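Side-chain contacts in Bse634I restriction endonuclease (Geobacillus stearothermophilus, PDB 1KNV), which probably cuts double-stranded DNA at a specific recognition sequence, as a type II restriction endonuclease of the PDDEXK clan that depends on a metal ion: residues G41-K44 with E45-K49; F79-M82 with I83-S87; L148-Q152 with K153-K157; N165-H169 with E170-V174. All coordinates share one frame; numbering follows the deposited sequence. Where two conformers were deposited one is given.

Contact 1: G41-K44 with E45-K49; sequences GSIK and ENLDK
Ser42 is the N-cap of helix 43-60, and its side chain accepts from a backbone amide of the first turn, Glu45 N to Ser42 OG 3.2 Å, with an N-H...O angle of 154°. The serine rotamer sets this up: OG stands anti to its own backbone N (chi1 -179°), which puts it beside the carbonyl carbon and within reach of Glu45 N. Ser42 CB also packs against Glu45 CB at 3.4 Å, and the glutamate chain runs on past it.

The carbonyl of Ser42 is gripped twice by one residue. Asn46 N donates to Ser42 O at 2.9 Å as the regular helical bond, and Asn46 ND2 donates to the same oxygen at 2.7 Å; the two reach it from opposite faces of its plane. ND2 lies 48° above that plane, while the oxygen lies close to the amide plane of Asn46. Both ends of this buried amide are satisfied, for ND2 also bonds Thr40 O and OD1 bonds Tyr34 OH.

Further along, Asp48 N reaches Lys44 O, and the Asp48 carboxylate has its salt bridge with Arg75, Lys44 NZ staying 5.2 Å from Asp48 OD2. On the buried side Ile43 CG2 meets Leu47 CD1 at 3.9 Å.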
loop_
_atom_site.group_PDB
_atom_site.type_symbol
_atom_site.label_atom_id
_atom_site.label_comp_id
_atom_site.label_asym_id
_atom_site.label_seq_id
_atom_site.Cartn_x
_atom_site.Cartn_y
_atom_site.Cartn_z
ATOM N N GLY B 41 12.929 44.189 14.148
ATOM C CA GLY B 41 12.751 43.968 15.568
ATOM C C GLY B 41 11.506 43.177 15.929
ATOM O O GLY B 41 11.245 42.126 15.339
ATOM N N SER B 42 10.735 43.687 16.892
ATOM C CA SER B 42 9.521 43.017 17.349
ATOM C C SER B 42 8.353 43.156 16.398
ATOM O O SER B 42 7.934 44.267 16.072
ATOM C CB SER B 42 9.091 43.535 18.724
ATOM O OG SER B 42 7.916 42.875 19.185
ATOM N N ILE B 43 7.829 42.008 15.970
ATOM C CA ILE B 43 6.691 41.961 15.067
ATOM C C ILE B 43 5.490 42.593 15.762
ATOM O O ILE B 43 4.831 43.473 15.205
ATOM C CB ILE B 43 6.346 40.505 14.697
ATOM C CG1 ILE B 43 7.530 39.864 13.967
ATOM C CG2 ILE B 43 5.089 40.474 13.845
ATOM C CD1 ILE B 43 7.362 38.375 13.677
ATOM N N LYS B 44 5.217 42.137 16.983
ATOM C CA LYS B 44 4.101 42.663 17.759
ATOM C C LYS B 44 4.250 44.172 17.958
ATOM O O LYS B 44 3.263 44.903 17.933
ATOM C CB LYS B 44 4.016 41.961 19.112
ATOM C CG LYS B 44 2.878 42.457 19.973
ATOM C CD LYS B 44 2.823 41.719 21.302
ATOM C CE LYS B 44 1.782 42.333 22.240
ATOM N NZ LYS B 44 1.694 41.594 23.544
ATOM N N GLU B 45 5.484 44.637 18.148
ATOM C CA GLU B 45 5.730 46.066 18.330
ATOM C C GLU B 45 5.434 46.857 17.050
ATOM O O GLU B 45 4.829 47.931 17.104
ATOM C CB GLU B 45 7.171 46.308 18.797
ATOM C CG GLU B 45 7.383 46.214 20.325
ATOM C CD GLU B 45 8.857 46.328 20.744
ATOM O OE1 GLU B 45 9.583 47.174 20.173
ATOM O OE2 GLU B 45 9.290 45.581 21.649
ATOM N N ASN B 46 5.852 46.331 15.902
ATOM C CA ASN B 46 5.586 46.992 14.625
ATOM C C ASN B 46 4.087 47.045 14.351
ATOM O O ASN B 46 3.580 48.017 13.782
ATOM C CB ASN B 46 6.292 46.243 13.496
ATOM C CG ASN B 46 7.725 46.648 13.360
ATOM O OD1 ASN B 46 8.054 47.611 12.681
ATOM N ND2 ASN B 46 8.606 45.927 14.037
ATOM N N LEU B 47 3.386 46.009 14.784
ATOM C CA LEU B 47 1.947 45.925 14.561
ATOM C C LEU B 47 1.200 46.899 15.471
ATOM O O LEU B 47 0.298 47.603 15.017
ATOM C CB LEU B 47 1.448 44.503 14.801
ATOM C CG LEU B 47 1.906 43.422 13.820
ATOM C CD1 LEU B 47 1.508 42.036 14.324
ATOM C CD2 LEU B 47 1.295 43.742 12.473
ATOM N N ASP B 48 1.604 46.957 16.743
ATOM C CA ASP B 48 0.992 47.867 17.716
ATOM C C ASP B 48 1.197 49.295 17.235
ATOM O O ASP B 48 0.280 50.103 17.292
ATOM C CB ASP B 48 1.600 47.705 19.104
ATOM C CG ASP B 48 1.208 46.401 19.748
ATOM O OD1 ASP B 48 0.214 45.790 19.283
ATOM O OD2 ASP B 48 1.890 45.995 20.711
ATOM N N LYS B 49 2.392 49.590 16.729
ATOM C CA LYS B 49 2.722 50.917 16.216
ATOM C C LYS B 49 1.787 51.311 15.091
ATOM O O LYS B 49 1.229 52.407 15.091
ATOM C CB LYS B 49 4.158 50.929 15.715
ATOM C CG LYS B 49 4.456 51.976 14.663
ATOM C CD LYS B 49 5.858 51.764 14.122
ATOM C CE LYS B 49 6.190 52.721 12.996
ATOM N NZ LYS B 49 7.538 52.408 12.431
#

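Contact 2: F79-M82 with I83-S87; sequences FEVM and IAIQS
With chi1 at -179°, Phe79 sends CG away from its own amide nitrogen, and the ring swings along the helix toward Ile83, whose CG1 is anti to the carbonyl carbon and points back at it. The second torsion of Phe79 turns one ring face to that methylene. Ile83 CG1 stands 3.9 Å from the centroid of the Phe79 ring, 20° off the normal, which meets the geometry of a CH-pi contact; it is displaced toward the rim, where Phe79 CZ is 3.7 Å away. The methyl CD1 of Ile83 adds to the coverage, 3.8 Å from Phe79 CZ.

All of this is i to i+4 packing along the middle of helix 68-93. The regular alpha-helical bonds behind it include Ile83 N to Phe79 O and Ile85 N to Val81 O, both 2.9 Å. Val81 and Ile85 point the same way side by side, with Val81 CG1 and Ile85 CG1 3.9 Å apart, on the flank that faces helix 169-176. The side chain of Met82 turns instead toward helix 43-60, and Ile83 also touches Ile283 of helix 281-291. Ile83 lies about 4 Å, side chain to side chain, from Leu197, part of a calcium site seen for this protein though no calcium is bound in this chain. Ile83 O accepts two bonds from Ser87, one turn on: from Ser87 N and, at 3.0 Å, from Ser87 OG, 43° above the carbonyl plane.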
loop_
_atom_site.group_PDB
_atom_site.type_symbol
_atom_site.label_atom_id
_atom_site.label_comp_id
_atom_site.label_asym_id
_atom_site.label_seq_id
_atom_site.Cartn_x
_atom_site.Cartn_y
_atom_site.Cartn_z
ATOM N N PHE B 79 0.402 41.696 9.078
ATOM C CA PHE B 79 1.266 40.561 9.362
ATOM C C PHE B 79 1.587 39.798 8.083
ATOM O O PHE B 79 2.716 39.357 7.881
ATOM C CB PHE B 79 0.592 39.623 10.349
ATOM C CG PHE B 79 1.427 38.445 10.705
ATOM C CD1 PHE B 79 2.601 38.611 11.429
ATOM C CD2 PHE B 79 1.050 37.165 10.312
ATOM C CE1 PHE B 79 3.393 37.519 11.764
ATOM C CE2 PHE B 79 1.830 36.064 10.637
ATOM C CZ PHE B 79 3.007 36.242 11.367
ATOM N N GLU B 80 0.578 39.641 7.231
ATOM C CA GLU B 80 0.722 38.948 5.957
ATOM C C GLU B 80 1.741 39.669 5.091
ATOM O O GLU B 80 2.570 39.035 4.427
ATOM C CB GLU B 80 -0.629 38.894 5.230
ATOM C CG GLU B 80 -1.562 37.769 5.694
ATOM C CD GLU B 80 -3.031 38.028 5.360
ATOM O OE1 GLU B 80 -3.311 38.554 4.265
ATOM O OE2 GLU B 80 -3.912 37.692 6.184
ATOM N N VAL B 81 1.677 41.000 5.090
ATOM C CA VAL B 81 2.615 41.793 4.303
ATOM C C VAL B 81 4.020 41.645 4.881
ATOM O O VAL B 81 4.993 41.511 4.139
ATOM C CB VAL B 81 2.229 43.292 4.283
ATOM C CG1 VAL B 81 3.303 44.099 3.567
ATOM C CG2 VAL B 81 0.896 43.470 3.582
ATOM N N MET B 82 4.120 41.651 6.210
ATOM C CA MET B 82 5.414 41.513 6.882
ATOM C C MET B 82 6.094 40.188 6.551
ATOM O O MET B 82 7.289 40.149 6.237
ATOM C CB MET B 82 5.231 41.648 8.393
ATOM C CG MET B 82 4.916 43.071 8.808
ATOM S SD MET B 82 4.564 43.259 10.550
ATOM C CE MET B 82 4.200 45.032 10.594
ATOM N N ILE B 83 5.324 39.109 6.638
ATOM C CA ILE B 83 5.819 37.779 6.318
ATOM C C ILE B 83 6.308 37.769 4.861
ATOM O O ILE B 83 7.439 37.374 4.577
ATOM C CB ILE B 83 4.697 36.727 6.502
ATOM C CG1 ILE B 83 4.457 36.496 7.988
ATOM C CG2 ILE B 83 5.075 35.413 5.843
ATOM C CD1 ILE B 83 5.687 36.002 8.724
ATOM N N ALA B 84 5.446 38.215 3.948
ATOM C CA ALA B 84 5.776 38.249 2.532
ATOM C C ALA B 84 7.047 39.038 2.227
ATOM O O ALA B 84 7.900 38.570 1.478
ATOM C CB ALA B 84 4.607 38.822 1.741
ATOM N N ILE B 85 7.174 40.233 2.796
ATOM C CA ILE B 85 8.350 41.074 2.553
ATOM C C ILE B 85 9.623 40.433 3.101
ATOM O O ILE B 85 10.655 40.389 2.428
ATOM C CB ILE B 85 8.176 42.474 3.207
ATOM C CG1 ILE B 85 7.009 43.209 2.551
ATOM C CG2 ILE B 85 9.466 43.291 3.080
ATOM C CD1 ILE B 85 7.182 43.422 1.078
ATOM N N GLN B 86 9.546 39.940 4.331
ATOM C CA GLN B 86 10.702 39.324 4.946
ATOM C C GLN B 86 11.145 38.154 4.079
ATOM O O GLN B 86 12.322 38.035 3.748
ATOM C CB GLN B 86 10.364 38.857 6.368
ATOM C CG GLN B 86 11.582 38.448 7.205
ATOM C CD GLN B 86 12.527 39.609 7.549
ATOM O OE1 GLN B 86 13.635 39.385 8.029
ATOM N NE2 GLN B 86 12.089 40.843 7.308
ATOM N N SER B 87 10.201 37.301 3.693
ATOM C CA SER B 87 10.515 36.136 2.857
ATOM C C SER B 87 11.168 36.534 1.549
ATOM O O SER B 87 12.107 35.877 1.091
ATOM C CB SER B 87 9.252 35.329 2.555
ATOM O OG SER B 87 8.709 34.800 3.746
#

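Contact 3: L148-Q152 with K153-K157; sequences LIIRQ and KDLIK
A 3-10 turn at the exit of strand 147-151, the second strand of the mixed sheet, carries this contact: Gln152 leaves the strand, and the turn of residues 153-155 brings Leu155 back against the strand end. Leu155 N donates to Gln152 O at 2.9 Å, the i to i+3 bond expected of such a turn; the donor approaches from 36° above the carbonyl plane. Within the turn, Ile156 N reaches Lys153 O in the same spacing.

Leu155 fills the angle between strand and turn. Its CD1 methyl lies 3.7 Å from Gln152 CB and 3.9 Å from Ile150 CG2, and the Ile150 and Leu155 side chains meet at about a right angle. The Gln152 chain is fully extended, with CG anti to the backbone N (chi1 -168°), which carries it along Leu155 and past the carboxylate of Asp154. Asp154 OD1 comes to 3.1 Å from Gln152 CG, and the amide and carboxylate planes are 61° apart. Substituting an alanine for Gln152 would probably open a gap beside Leu155 and leave the Asp154 carboxylate freer to turn, since the extended chain running past both would be lost.

In the sheet, strand 147-151 lies between 99-103, where Leu155 and Ile156 touch Leu100, and 191-198, where Ile150 packs on Leu191; Ile149, further back, reaches Ile290 and Ile291 of helix 281-291.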
loop_
_atom_site.group_PDB
_atom_site.type_symbol
_atom_site.label_atom_id
_atom_site.label_comp_id
_atom_site.label_asym_id
_atom_site.label_seq_id
_atom_site.Cartn_x
_atom_site.Cartn_y
_atom_site.Cartn_z
ATOM N N LEU B 148 4.404 29.091 1.059
ATOM C CA LEU B 148 4.924 27.994 0.245
ATOM C C LEU B 148 6.411 28.161 -0.099
ATOM O O LEU B 148 6.839 29.248 -0.506
ATOM C CB LEU B 148 4.205 27.909 -1.093
ATOM C CG LEU B 148 2.800 27.401 -1.234
ATOM C CD1 LEU B 148 2.485 27.268 -2.725
ATOM C CD2 LEU B 148 2.730 26.086 -0.516
ATOM N N ILE B 149 7.190 27.107 0.077
ATOM C CA ILE B 149 8.598 27.142 -0.281
ATOM C C ILE B 149 8.699 26.246 -1.503
ATOM O O ILE B 149 8.374 25.060 -1.442
ATOM C CB ILE B 149 9.492 26.638 0.867
ATOM C CG1 ILE B 149 9.476 27.638 2.051
ATOM C CG2 ILE B 149 10.928 26.506 0.361
ATOM C CD1 ILE B 149 8.126 27.841 2.692
ATOM N N ILE B 150 9.035 26.864 -2.621
ATOM C CA ILE B 150 9.132 26.182 -3.905
ATOM C C ILE B 150 10.564 26.194 -4.418
ATOM O O ILE B 150 11.298 27.151 -4.192
ATOM C CB ILE B 150 8.245 26.894 -4.955
ATOM C CG1 ILE B 150 6.774 26.768 -4.560
ATOM C CG2 ILE B 150 8.488 26.337 -6.335
ATOM C CD1 ILE B 150 5.885 27.699 -5.292
ATOM N N ARG B 151 10.980 25.116 -5.056
ATOM C CA ARG B 151 12.325 25.054 -5.592
ATOM C C ARG B 151 12.275 24.607 -7.051
ATOM O O ARG B 151 12.041 23.435 -7.349
ATOM C CB ARG B 151 13.199 24.087 -4.790
ATOM C CG ARG B 151 14.658 24.139 -5.213
ATOM C CD ARG B 151 15.453 23.034 -4.584
ATOM N NE ARG B 151 16.853 23.151 -4.964
ATOM C CZ ARG B 151 17.810 22.412 -4.433
ATOM N NH1 ARG B 151 17.515 21.497 -3.499
ATOM N NH2 ARG B 151 19.067 22.596 -4.815
ATOM N N GLN B 152 12.471 25.555 -7.959
ATOM C CA GLN B 152 12.450 25.283 -9.392
ATOM C C GLN B 152 13.144 26.466 -10.066
ATOM O O GLN B 152 12.545 27.516 -10.280
ATOM C CB GLN B 152 10.999 25.140 -9.882
ATOM C CG GLN B 152 10.869 24.572 -11.295
ATOM C CD GLN B 152 9.430 24.278 -11.673
ATOM O OE1 GLN B 152 8.922 24.772 -12.678
ATOM N NE2 GLN B 152 8.768 23.468 -10.866
ATOM N N LYS B 153 14.416 26.287 -10.389
ATOM C CA LYS B 153 15.203 27.351 -10.990
ATOM C C LYS B 153 14.546 28.131 -12.119
ATOM O O LYS B 153 14.618 29.354 -12.148
ATOM C CB LYS B 153 16.547 26.806 -11.481
ATOM C CG LYS B 153 17.487 27.908 -11.946
ATOM C CD LYS B 153 18.868 27.385 -12.294
ATOM C CE LYS B 153 19.750 28.525 -12.789
ATOM N NZ LYS B 153 21.118 28.077 -13.189
ATOM N N ASP B 154 13.900 27.433 -13.044
ATOM C CA ASP B 154 13.283 28.098 -14.177
ATOM C C ASP B 154 12.134 29.045 -13.840
ATOM O O ASP B 154 11.595 29.699 -14.729
ATOM C CB ASP B 154 12.823 27.059 -15.208
ATOM C CG ASP B 154 11.561 26.333 -14.792
ATOM O OD1 ASP B 154 11.039 26.605 -13.693
ATOM O OD2 ASP B 154 11.081 25.486 -15.570
ATOM N N LEU B 155 11.752 29.128 -12.569
ATOM C CA LEU B 155 10.663 30.021 -12.163
ATOM C C LEU B 155 11.184 31.386 -11.719
ATOM O O LEU B 155 10.405 32.324 -11.520
ATOM C CB LEU B 155 9.875 29.411 -10.997
ATOM C CG LEU B 155 9.089 28.133 -11.247
ATOM C CD1 LEU B 155 8.386 27.724 -9.966
ATOM C CD2 LEU B 155 8.080 28.364 -12.341
ATOM N N ILE B 156 12.502 31.487 -11.564
ATOM C CA ILE B 156 13.146 32.704 -11.090
ATOM C C ILE B 156 13.360 33.814 -12.119
ATOM O O ILE B 156 14.012 33.612 -13.140
ATOM C CB ILE B 156 14.499 32.355 -10.444
ATOM C CG1 ILE B 156 14.307 31.213 -9.438
ATOM C CG2 ILE B 156 15.104 33.593 -9.772
ATOM C CD1 ILE B 156 13.346 31.511 -8.326
ATOM N N LYS B 157 12.796 34.986 -11.831
ATOM C CA LYS B 157 12.935 36.154 -12.690
ATOM C C LYS B 157 13.911 37.101 -11.994
ATOM O O LYS B 157 13.924 37.189 -10.761
ATOM C CB LYS B 157 11.583 36.843 -12.880
ATOM C CG LYS B 157 10.521 35.927 -13.467
ATOM C CD LYS B 157 9.363 36.689 -14.103
ATOM C CE LYS B 157 8.591 37.521 -13.095
ATOM N NZ LYS B 157 7.462 38.277 -13.736
#

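Contact 4: N165-H169 with E170-V174; sequences NKLTH and ENIDV
The shortest polar bond here runs from Asn171 ND2 to Lys166 O, 2.6 Å. The bond is coplanar with both groups: ND2 lies in the carbonyl plane of Lys166, and the oxygen lies in the amide plane of Asn171. The other end of the same amide accepts from the backbone, Thr168 N to Asn171 OD1 at 2.9 Å, this donor being tilted 32° from the plane of the amide C=O. Two bonds at its two ends thus fix the rotation of the amide. Asn171 can reach so far back because its CG sits between backbone N and carbonyl carbon (chi1 61°), which lays the side chain over the preceding loop.

Thr168 returns the bond. Its OG1 sits likewise between backbone N and carbonyl carbon and accepts from Asn171 N at 3.1 Å, almost straight at 177°; the two side chains cross at about a right angle. Replacing Asn171 with a leucine is likely to leave Lys166 O and Thr168 N without these partners and let the loop ahead of the helix shift.

On the inner side, Ile172 N closes on Thr168 O, and Ile172 CD1 meets Leu167 CB at 4.1 Å. Leu167 and Ile172 both face helix 26-33, touching Leu30, while Leu167 also reaches helix 68-93. The reciprocal bonds, each side chain to the other residue's backbone N with Thr168 as N-cap and Asn171 three residues on, define a capping box at the start of helix 169-176.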
loop_
_atom_site.group_PDB
_atom_site.type_symbol
_atom_site.label_atom_id
_atom_site.label_comp_id
_atom_site.label_asym_id
_atom_site.label_seq_id
_atom_site.Cartn_x
_atom_site.Cartn_y
_atom_site.Cartn_z
ATOM N N ASN B 165 13.682 47.672 0.263
ATOM C CA ASN B 165 14.237 48.503 1.322
ATOM C C ASN B 165 13.238 49.438 1.958
ATOM O O ASN B 165 13.530 50.070 2.971
ATOM C CB ASN B 165 15.387 49.315 0.760
ATOM C CG ASN B 165 16.491 48.442 0.249
ATOM O OD1 ASN B 165 17.263 48.842 -0.624
ATOM N ND2 ASN B 165 16.586 47.234 0.795
ATOM N N LYS B 166 12.065 49.540 1.350
ATOM C CA LYS B 166 11.009 50.396 1.858
ATOM C C LYS B 166 9.720 49.958 1.202
ATOM O O LYS B 166 9.729 49.468 0.074
ATOM C CB LYS B 166 11.328 51.863 1.551
ATOM C CG LYS B 166 11.804 52.120 0.128
ATOM C CD LYS B 166 10.642 52.328 -0.835
ATOM C CE LYS B 166 9.947 53.675 -0.601
ATOM N NZ LYS B 166 10.812 54.841 -0.949
ATOM N N LEU B 167 8.611 50.128 1.912
ATOM C CA LEU B 167 7.314 49.711 1.400
ATOM C C LEU B 167 6.636 50.726 0.495
ATOM O O LEU B 167 6.583 51.922 0.797
ATOM C CB LEU B 167 6.390 49.364 2.567
ATOM C CG LEU B 167 6.941 48.324 3.542
ATOM C CD1 LEU B 167 5.875 47.987 4.563
ATOM C CD2 LEU B 167 7.389 47.075 2.781
ATOM N N THR B 168 6.113 50.226 -0.620
ATOM C CA THR B 168 5.413 51.032 -1.613
ATOM C C THR B 168 4.217 50.210 -2.134
ATOM O O THR B 168 4.220 48.988 -2.005
ATOM C CB THR B 168 6.348 51.395 -2.808
ATOM O OG1 THR B 168 6.596 50.235 -3.618
ATOM C CG2 THR B 168 7.685 51.916 -2.296
ATOM N N HIS B 169 3.249 50.861 -2.674
ATOM C CA HIS B 169 2.059 50.154 -3.208
ATOM C C HIS B 169 2.503 49.113 -4.220
ATOM O O HIS B 169 1.887 48.055 -4.340
ATOM C CB HIS B 169 1.091 51.133 -3.880
ATOM C CG HIS B 169 0.147 51.805 -2.932
ATOM N ND1 HIS B 169 -0.181 53.140 -3.030
ATOM C CD2 HIS B 169 -0.546 51.323 -1.873
ATOM C CE1 HIS B 169 -1.032 53.455 -2.066
ATOM N NE2 HIS B 169 -1.266 52.370 -1.352
ATOM N N GLU B 170 3.574 49.402 -4.931
ATOM C CA GLU B 170 4.086 48.491 -5.933
ATOM C C GLU B 170 4.823 47.246 -5.416
ATOM O O GLU B 170 4.486 46.129 -5.812
ATOM C CB GLU B 170 4.974 49.244 -6.917
ATOM C CG GLU B 170 5.304 48.454 -8.175
ATOM C CD GLU B 170 6.224 49.219 -9.118
ATOM O OE1 GLU B 170 6.323 50.460 -8.979
ATOM O OE2 GLU B 170 6.841 48.589 -10.008
ATOM N N ASN B 171 5.817 47.402 -4.545
ATOM C CA ASN B 171 6.504 46.203 -4.096
ATOM C C ASN B 171 5.652 45.361 -3.145
ATOM O O ASN B 171 5.876 44.157 -3.004
ATOM C CB ASN B 171 7.899 46.518 -3.511
ATOM C CG ASN B 171 7.857 47.413 -2.305
ATOM O OD1 ASN B 171 6.812 47.604 -1.698
ATOM N ND2 ASN B 171 9.015 47.957 -1.934
ATOM N N ILE B 172 4.655 45.978 -2.516
ATOM C CA ILE B 172 3.758 45.235 -1.640
ATOM C C ILE B 172 2.841 44.376 -2.515
ATOM O O ILE B 172 2.631 43.198 -2.246
ATOM C CB ILE B 172 2.886 46.165 -0.790
ATOM C CG1 ILE B 172 3.729 46.814 0.297
ATOM C CG2 ILE B 172 1.752 45.383 -0.150
ATOM C CD1 ILE B 172 2.936 47.722 1.205
ATOM N N ASP B 173 2.301 44.977 -3.570
ATOM C CA ASP B 173 1.421 44.265 -4.488
ATOM C C ASP B 173 2.174 43.091 -5.136
ATOM O O ASP B 173 1.632 41.997 -5.293
ATOM C CB ASP B 173 0.902 45.234 -5.565
ATOM C CG ASP B 173 0.067 44.537 -6.637
ATOM O OD1 ASP B 173 -1.016 44.013 -6.302
ATOM O OD2 ASP B 173 0.494 44.506 -7.817
ATOM N N VAL B 174 3.427 43.317 -5.506
ATOM C CA VAL B 174 4.223 42.269 -6.126
ATOM C C VAL B 174 4.466 41.105 -5.163
ATOM O O VAL B 174 4.449 39.937 -5.564
ATOM C CB VAL B 174 5.577 42.827 -6.607
ATOM C CG1 VAL B 174 6.531 41.698 -6.941
ATOM C CG2 VAL B 174 5.362 43.678 -7.833
#

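From the N terminus the four contacts follow in series; none nests in or crosses another, since each joins adjoining segments. Contact 1 starts helix 43-60 and contact 2 lies midway along the next helix, 68-93. The two touch through packing, Leu47 CD2 to Met82 CE at 3.7 Å and Ile43 CG2 to Phe79 CD1 at 3.9 Å. Contact 3 turns the chain at the end of strand 147-151, and contact 4 ends the following loop by starting helix 169-176; just before it, loop residue Leu167 meets contact 2, its CD2 lying 3.9 Å from Ile85 CG1. Helix 68-93 therefore joins contacts 1 and 4, while contact 3 stays about 7 Å from contact 2 at the nearest atoms.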